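Local coordinates for protein cytochrome C (Marichromatium purpuratum 984, PDB 5LO9) that carries heme c groups and probably oxidises thiosulfate to tetrathionate, or runs the reverse reaction, passing the electrons between its dehydrogenase and cytochrome acceptor parts, at residues 312-315 against 316-319; 334-337 against 338-341; 369-372 against 373-376. All blocks are in the same frame, centred on the assembly; numbering follows the deposited sequence.

Interaction 1: residues 312-315 against 316-319; sequences AYRG and KNQR
Y313 and R314 face Q318 and R319 across a short antiparallel beta-hairpin with a G1 bulge: Q318 and R319 both stand opposite R314, and Q318 has the positive phi (48°) expected of the first bulge position. A312 extends the ladder through backbone hydrogen bonds with D321. At Y313, CG is anti to the backbone N (chi1 180°), which lays the ring alongside the returning chain, with CE2 3.3 Å from R319 N and OH 3.4 Å from Q318 CA. The Q318 side chain runs beside it in the same direction, its amide plane within 6° of the ring plane, and P256 of the second subunit packs on this tyrosine. R314 then supplies the paired backbone: its N donates to R319 O at 3.1 Å, whereas the return bond from R319 N to R314 O is weak at 3.5 Å. R319 NH1 forms salt bridges with E325 and with D354 of the second subunit, tying the hairpin across the subunit interface. The bent R314 side chain carries its guanidinium under N317 OD1, which lies over one face. D321 forms a salt bridge with R314 NE and accepts from N317 ND2. G315 O takes a weak bond from Q318 N at 3.5 Å. K316 NZ, weakly bonded to G433 O and in a long, weak ion pair with the thiosulfate, lies at the guanidinium edge, 4.4 Å from R314 NH1.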
loop_
_atom_site.group_PDB
_atom_site.type_symbol
_atom_site.label_atom_id
_atom_site.label_comp_id
_atom_site.label_asym_id
_atom_site.label_seq_id
_atom_site.Cartn_x
_atom_site.Cartn_y
_atom_site.Cartn_z
ATOM N N ALA A 312 -0.747 9.220 -4.634
ATOM C CA ALA A 312 -1.482 10.320 -5.258
ATOM C C ALA A 312 -0.680 11.596 -5.194
ATOM O O ALA A 312 0.078 11.797 -4.244
ATOM C CB ALA A 312 -2.776 10.570 -4.543
ATOM N N TYR A 313 -0.878 12.477 -6.182
ATOM C CA TYR A 313 -0.299 13.822 -6.084
ATOM C C TYR A 313 -1.093 14.697 -5.100
ATOM O O TYR A 313 -2.332 14.695 -5.102
ATOM C CB TYR A 313 -0.202 14.512 -7.447
ATOM C CG TYR A 313 0.395 15.931 -7.354
ATOM C CD1 TYR A 313 -0.415 17.073 -7.424
ATOM C CD2 TYR A 313 1.771 16.127 -7.182
ATOM C CE1 TYR A 313 0.129 18.361 -7.327
ATOM C CE2 TYR A 313 2.333 17.432 -7.091
ATOM C CZ TYR A 313 1.501 18.535 -7.161
ATOM O OH TYR A 313 2.031 19.808 -7.063
ATOM N N ARG A 314 -0.359 15.377 -4.211
ATOM C CA ARG A 314 -0.894 16.289 -3.194
ATOM C C ARG A 314 -0.284 17.681 -3.361
ATOM O O ARG A 314 0.921 17.855 -3.147
ATOM C CB ARG A 314 -0.582 15.779 -1.777
ATOM C CG ARG A 314 -1.384 14.569 -1.318
ATOM C CD ARG A 314 -1.853 14.716 0.160
ATOM N NE ARG A 314 -0.770 14.497 1.129
ATOM C CZ ARG A 314 -0.636 15.123 2.302
ATOM N NH1 ARG A 314 -1.520 16.064 2.672
ATOM N NH2 ARG A 314 0.396 14.796 3.102
ATOM N N GLY A 315 -1.118 18.688 -3.650
ATOM C CA GLY A 315 -0.610 20.053 -3.803
ATOM C C GLY A 315 0.004 20.687 -2.547
ATOM O O GLY A 315 0.757 21.665 -2.672
ATOM N N LYS A 316 -0.310 20.169 -1.345
ATOM C CA LYS A 316 0.136 20.787 -0.085
ATOM C C LYS A 316 1.654 20.752 0.071
ATOM O O LYS A 316 2.250 21.680 0.645
ATOM C CB LYS A 316 -0.530 20.084 1.116
ATOM C CG LYS A 316 0.123 20.294 2.541
ATOM C CD LYS A 316 -0.942 20.316 3.655
ATOM C CE LYS A 316 -0.456 19.950 5.080
ATOM N NZ LYS A 316 -1.514 19.051 5.846
ATOM N N ASN A 317 2.292 19.666 -0.388
ATOM C CA ASN A 317 3.748 19.531 -0.366
ATOM C C ASN A 317 4.339 19.409 -1.775
ATOM O O ASN A 317 5.551 19.182 -1.907
ATOM C CB ASN A 317 4.172 18.333 0.512
ATOM C CG ASN A 317 3.255 17.107 0.362
ATOM O OD1 ASN A 317 2.258 17.141 -0.365
ATOM N ND2 ASN A 317 3.624 16.005 1.024
ATOM N N GLN A 318 3.518 19.586 -2.820
ATOM C CA GLN A 318 3.935 19.505 -4.224
ATOM C C GLN A 318 4.765 18.237 -4.440
ATOM O O GLN A 318 5.959 18.284 -4.752
ATOM C CB GLN A 318 4.687 20.759 -4.683
ATOM C CG GLN A 318 3.903 22.082 -4.582
ATOM C CD GLN A 318 4.823 23.314 -4.594
ATOM O OE1 GLN A 318 6.053 23.201 -4.529
ATOM N NE2 GLN A 318 4.223 24.494 -4.690
ATOM N N ARG A 319 4.099 17.090 -4.270
ATOM C CA ARG A 319 4.772 15.804 -4.147
ATOM C C ARG A 319 3.741 14.679 -4.201
ATOM O O ARG A 319 2.609 14.845 -3.740
ATOM C CB ARG A 319 5.523 15.779 -2.806
ATOM C CG ARG A 319 6.304 14.551 -2.500
ATOM C CD ARG A 319 6.361 14.300 -0.996
ATOM N NE ARG A 319 7.594 13.604 -0.638
ATOM C CZ ARG A 319 7.865 12.326 -0.927
ATOM N NH1 ARG A 319 6.982 11.567 -1.586
ATOM N NH2 ARG A 319 9.036 11.803 -0.557
#

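Interaction 2: residues 334-337 against 338-341; sequences SMNA and QDSV. With HEC (heme c), chain E; THJ (thiosulfate), chain J; EDO (1,2-ethanediol), chain V.
N336 and D339 close a tight turn: D339 N donates to N336 O at 3.0 Å, and one residue further on S340 N donates to A337 O at 2.9 Å. These consecutive i to i+3 bonds make two overlapping turns, a minimal piece of 3-10 helix at A337 and Q338, entered from N336, whose phi and psi are both positive. In each bond the donor sits above the carbonyl plane. The N336 side chain folds back over these turns. A chi1 of -164° swings its amide away from the backbone N of N336 and toward two side chains of the following segment. Its OD1 accepts from Q338 NE2 at 3.1 Å, the donor lying in the carbonyl plane and the two amides nearly perpendicular (86°). Its ND2 donates to D339 OD2 at 2.8 Å, meeting the carboxylate on its anti side with the planes 80° apart. N431 gives OD1 a second donor, and Q338 NE2 also binds the backbone O of Q477. Upstream, the same chain lines the thiosulfate and heme pocket: S334 OG donates to O3 of the thiosulfate at 2.9 Å, and S334 CB lies 3.4 Å from heme atom C2C. M335 SD comes 3.8 Å from the heme methyl carbon CMC. Because donors (Q338 NE2 and N431) meet OD1 of the buried N336 amide while an acceptor, D339 OD2, meets ND2, one flip state satisfies both ends, and the D339 carboxylate would probably polarise the amide N-H groups.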
loop_
_atom_site.group_PDB
_atom_site.type_symbol
_atom_site.label_atom_id
_atom_site.label_comp_id
_atom_site.label_asym_id
_atom_site.label_seq_id
_atom_site.Cartn_x
_atom_site.Cartn_y
_atom_site.Cartn_z
ATOM N N SER A 334 -1.954 16.771 12.644
ATOM C CA SER A 334 -3.101 16.550 13.523
ATOM C C SER A 334 -2.709 16.023 14.906
ATOM O O SER A 334 -3.419 16.301 15.880
ATOM C CB SER A 334 -4.104 15.594 12.882
ATOM O OG SER A 334 -4.564 16.085 11.642
ATOM N N MET A 335 -1.644 15.226 15.018
ATOM C CA MET A 335 -1.160 14.724 16.308
ATOM C C MET A 335 0.007 15.536 16.884
ATOM O O MET A 335 0.535 15.178 17.943
ATOM C CB MET A 335 -0.725 13.255 16.171
ATOM C CG MET A 335 -1.633 12.429 15.277
ATOM S SD MET A 335 -3.392 12.327 15.767
ATOM C CE MET A 335 -3.232 11.539 17.385
ATOM N N ASN A 336 0.457 16.584 16.191
ATOM C CA ASN A 336 1.427 17.536 16.739
ATOM C C ASN A 336 2.692 16.860 17.278
ATOM O O ASN A 336 3.126 17.107 18.406
ATOM C CB ASN A 336 0.767 18.346 17.832
ATOM C CG ASN A 336 1.544 19.545 18.170
ATOM O OD1 ASN A 336 2.059 20.221 17.278
ATOM N ND2 ASN A 336 1.621 19.858 19.464
ATOM N N ALA A 337 3.320 16.034 16.437
ATOM C CA ALA A 337 4.386 15.159 16.914
ATOM C C ALA A 337 5.595 15.939 17.394
ATOM O O ALA A 337 6.377 15.419 18.198
ATOM C CB ALA A 337 4.792 14.188 15.814
ATOM N N GLN A 338 5.765 17.176 16.923
ATOM C CA GLN A 338 6.890 17.984 17.372
ATOM C C GLN A 338 6.881 18.157 18.891
ATOM O O GLN A 338 7.942 18.223 19.520
ATOM C CB GLN A 338 6.844 19.347 16.692
ATOM C CG GLN A 338 5.616 20.199 17.073
ATOM C CD GLN A 338 5.510 21.455 16.228
ATOM O OE1 GLN A 338 6.493 21.876 15.608
ATOM N NE2 GLN A 338 4.292 22.017 16.131
ATOM N N ASP A 339 5.702 18.233 19.501
ATOM C CA ASP A 339 5.608 18.396 20.943
ATOM C C ASP A 339 5.414 17.068 21.623
ATOM O O ASP A 339 4.971 17.016 22.768
ATOM C CB ASP A 339 4.468 19.341 21.327
ATOM C CG ASP A 339 4.708 20.741 20.855
ATOM O OD1 ASP A 339 5.900 21.121 20.800
ATOM O OD2 ASP A 339 3.726 21.447 20.509
ATOM N N SER A 340 5.715 15.988 20.941
ATOM C CA SER A 340 5.675 14.711 21.617
ATOM C C SER A 340 6.994 14.481 22.339
ATOM O O SER A 340 7.993 15.166 22.110
ATOM C CB SER A 340 5.394 13.592 20.612
ATOM O OG SER A 340 6.551 13.202 19.857
ATOM N N VAL A 341 6.995 13.470 23.191
ATOM C CA VAL A 341 8.206 13.097 23.905
ATOM C C VAL A 341 9.335 12.831 22.923
ATOM O O VAL A 341 10.450 13.348 23.071
ATOM C CB VAL A 341 7.919 11.868 24.781
ATOM C CG1 VAL A 341 9.149 11.136 25.064
ATOM C CG2 VAL A 341 7.305 12.315 26.044
HETATM FE FE HEC E . -6.554 12.184 9.214
HETATM C CHA HEC E . -7.165 12.733 5.798
HETATM C CHB HEC E . -5.196 9.038 8.499
HETATM C CHC HEC E . -5.700 11.755 12.613
HETATM C CHD HEC E . -8.250 15.078 9.967
HETATM N NA HEC E . -6.254 11.099 7.464
HETATM C C1A HEC E . -6.548 11.491 6.229
HETATM C C2A HEC E . -6.193 10.494 5.196
HETATM C C3A HEC E . -5.625 9.407 5.975
HETATM C C4A HEC E . -5.703 9.875 7.381
HETATM C CMA HEC E . -5.116 8.113 5.451
HETATM C CAA HEC E . -6.424 10.587 3.709
HETATM C CBA HEC E . -7.916 10.441 3.430
HETATM C CGA HEC E . -8.202 10.375 1.940
HETATM O O1A HEC E . -9.314 9.914 1.598
HETATM O O2A HEC E . -7.346 10.796 1.103
HETATM N NB HEC E . -5.629 10.702 10.357
HETATM C C1B HEC E . -5.164 9.527 9.881
HETATM C C2B HEC E . -4.546 8.694 10.918
HETATM C C3B HEC E . -4.688 9.498 12.123
HETATM C C4B HEC E . -5.361 10.724 11.655
HETATM C CMB HEC E . -3.957 7.336 10.773
HETATM C CAB HEC E . -4.220 9.147 13.498
HETATM C CBB HEC E . -2.695 9.059 13.457
HETATM N NC HEC E . -6.898 13.241 10.982
HETATM C C1C HEC E . -6.509 12.913 12.225
HETATM C C2C HEC E . -7.009 13.850 13.257
HETATM C C3C HEC E . -7.757 14.840 12.464
HETATM C C4C HEC E . -7.628 14.345 11.074
HETATM C CMC HEC E . -6.761 13.770 14.742
HETATM C CAC HEC E . -8.557 16.052 12.905
HETATM C CBC HEC E . -7.767 16.934 13.818
HETATM N ND HEC E . -7.512 13.639 8.069
HETATM C C1D HEC E . -8.116 14.710 8.560
HETATM C C2D HEC E . -8.719 15.556 7.514
HETATM C C3D HEC E . -8.406 14.884 6.240
HETATM C C4D HEC E . -7.644 13.707 6.740
HETATM C CMD HEC E . -9.451 16.828 7.774
HETATM C CAD HEC E . -8.765 15.264 4.814
HETATM C CBD HEC E . -8.291 16.661 4.358
HETATM C CGD HEC E . -6.775 16.943 4.314
HETATM O O1D HEC E . -6.011 16.735 5.305
HETATM O O2D HEC E . -6.308 17.440 3.254
HETATM S S1 THJ J . -3.450 15.888 7.960
HETATM O O1 THJ J . -2.177 15.563 7.230
HETATM O O2 THJ J . -4.287 16.863 7.186
HETATM O O3 THJ J . -3.083 16.584 9.217
HETATM S S2 THJ J . -4.358 14.349 8.437
HETATM C C1 EDO V . 12.049 17.143 21.773
HETATM O O1 EDO V . 12.881 16.139 22.376
HETATM C C2 EDO V . 10.636 17.035 22.342
HETATM O O2 EDO V . 9.807 18.092 21.836
#

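Interaction 3: residues 369-372 against 373-376; sequences TGDT and AMSG. With EDO (1,2-ethanediol), chain R.
D371 and A373 form an Asx turn: carboxylate atom D371 OD2 accepts from A373 N, two residues on, at 3.1 Å with an N-H...O angle of 153°. The donor approaches OD2 on its anti side, 21° out of the carboxylate plane. What brings the carboxylate over the turn is the first torsion of D371, which sets CG opposite the backbone N (chi1 -171°). The CG methylene of M374 lies against the carboxylate, M374 CG to D371 CG 3.7 Å, where the two side chains cross at about a right angle. The other carboxylate oxygen, D371 OD1, accepts from a water at 3.1 Å, and this water also donates weakly to A373 O at 3.5 Å, bridging the side chain to the backbone that follows. Beyond this shell, M374 packs on F244, V308 and A367, while backbone bonds from G370 to V308 and from G376 to D299 hold the chain on either side of the turn in sequence. G376 N also donates to O1 of a 1,2-ethanediol molecule at 3.1 Å, probably a crystallisation additive. T369 OG1 bonds to A367 O of the second subunit, and T372 O takes a weak bond from R377, which binds the heme. Such an Asx turn, with its aspartate at the first position, braces the surface loop joining helix 351-363 to helix 391-401, next to R377 of the heme site.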
loop_
_atom_site.group_PDB
_atom_site.type_symbol
_atom_site.label_atom_id
_atom_site.label_comp_id
_atom_site.label_asym_id
_atom_site.label_seq_id
_atom_site.Cartn_x
_atom_site.Cartn_y
_atom_site.Cartn_z
ATOM N N THR A 369 -8.887 -0.949 -6.647
ATOM C CA THR A 369 -7.648 -0.198 -6.634
ATOM C C THR A 369 -7.757 0.954 -7.615
ATOM O O THR A 369 -8.117 0.761 -8.780
ATOM C CB THR A 369 -6.471 -1.108 -7.011
ATOM O OG1 THR A 369 -6.383 -2.209 -6.099
ATOM C CG2 THR A 369 -5.156 -0.351 -6.955
ATOM N N GLY A 370 -7.417 2.150 -7.149
ATOM C CA GLY A 370 -7.260 3.283 -8.031
ATOM C C GLY A 370 -8.490 4.124 -8.201
ATOM O O GLY A 370 -8.430 5.124 -8.918
ATOM N N ASP A 371 -9.595 3.741 -7.569
ATOM C CA ASP A 371 -10.834 4.508 -7.541
ATOM C C ASP A 371 -10.651 5.666 -6.572
ATOM O O ASP A 371 -10.797 5.514 -5.348
ATOM C CB ASP A 371 -11.984 3.606 -7.109
ATOM C CG ASP A 371 -13.354 4.264 -7.267
ATOM O OD1 ASP A 371 -14.343 3.482 -7.344
ATOM O OD2 ASP A 371 -13.440 5.527 -7.346
ATOM N N THR A 372 -10.347 6.835 -7.115
ATOM C CA THR A 372 -10.063 7.982 -6.264
ATOM C C THR A 372 -11.322 8.752 -5.884
ATOM O O THR A 372 -11.212 9.817 -5.274
ATOM C CB THR A 372 -9.075 8.919 -6.950
ATOM O OG1 THR A 372 -9.745 9.649 -7.975
ATOM C CG2 THR A 372 -7.935 8.117 -7.590
ATOM N N ALA A 373 -12.503 8.257 -6.257
ATOM C CA ALA A 373 -13.775 8.913 -5.991
ATOM C C ALA A 373 -14.805 7.925 -5.484
ATOM O O ALA A 373 -15.969 7.949 -5.883
ATOM C CB ALA A 373 -14.310 9.620 -7.231
ATOM N N MET A 374 -14.405 7.033 -4.601
ATOM C CA MET A 374 -15.394 6.169 -3.979
ATOM C C MET A 374 -16.417 7.024 -3.252
ATOM O O MET A 374 -16.072 8.027 -2.629
ATOM C CB MET A 374 -14.728 5.200 -2.994
ATOM C CG MET A 374 -14.091 3.956 -3.624
ATOM S SD MET A 374 -13.549 2.871 -2.310
ATOM C CE MET A 374 -14.980 1.844 -2.106
ATOM N N SER A 375 -17.689 6.667 -3.399
ATOM C CA SER A 375 -18.740 7.378 -2.696
ATOM C C SER A 375 -18.551 7.235 -1.190
ATOM O O SER A 375 -18.422 6.125 -0.663
ATOM C CB SER A 375 -20.107 6.856 -3.120
ATOM O OG SER A 375 -21.091 7.208 -2.160
ATOM N N GLY A 376 -18.525 8.372 -0.501
ATOM C CA GLY A 376 -18.287 8.423 0.924
ATOM C C GLY A 376 -16.937 8.989 1.284
ATOM O O GLY A 376 -16.665 9.197 2.468
HETATM C C1 EDO R . -18.252 11.992 -2.337
HETATM O O1 EDO R . -19.203 11.102 -1.711
HETATM C C2 EDO R . -16.912 11.289 -2.482
HETATM O O2 EDO R . -16.509 11.226 -3.863
HETATM O O HOH W 1 -16.789 5.229 -7.909
#

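Interaction 2 is the buried member of the set, while interactions 1 and 3 lie at the surface and both touch the second subunit. Only interaction 1 contains regular strand; the other two are built from turns in the loops flanking helix 351-363. Their chemistry follows: backbone pairing and charged side chains in the hairpin, a network of neutral amides and one carboxylate in the buried turn, a single carboxylate-to-backbone bond with water in the third. Interactions 1 and 2 both contribute to the thiosulfate pocket, through K316 and S334, with centres about 22 Å apart. Interaction 3 is about 18 Å from interaction 1, centre to centre, but about 30 Å from interaction 2.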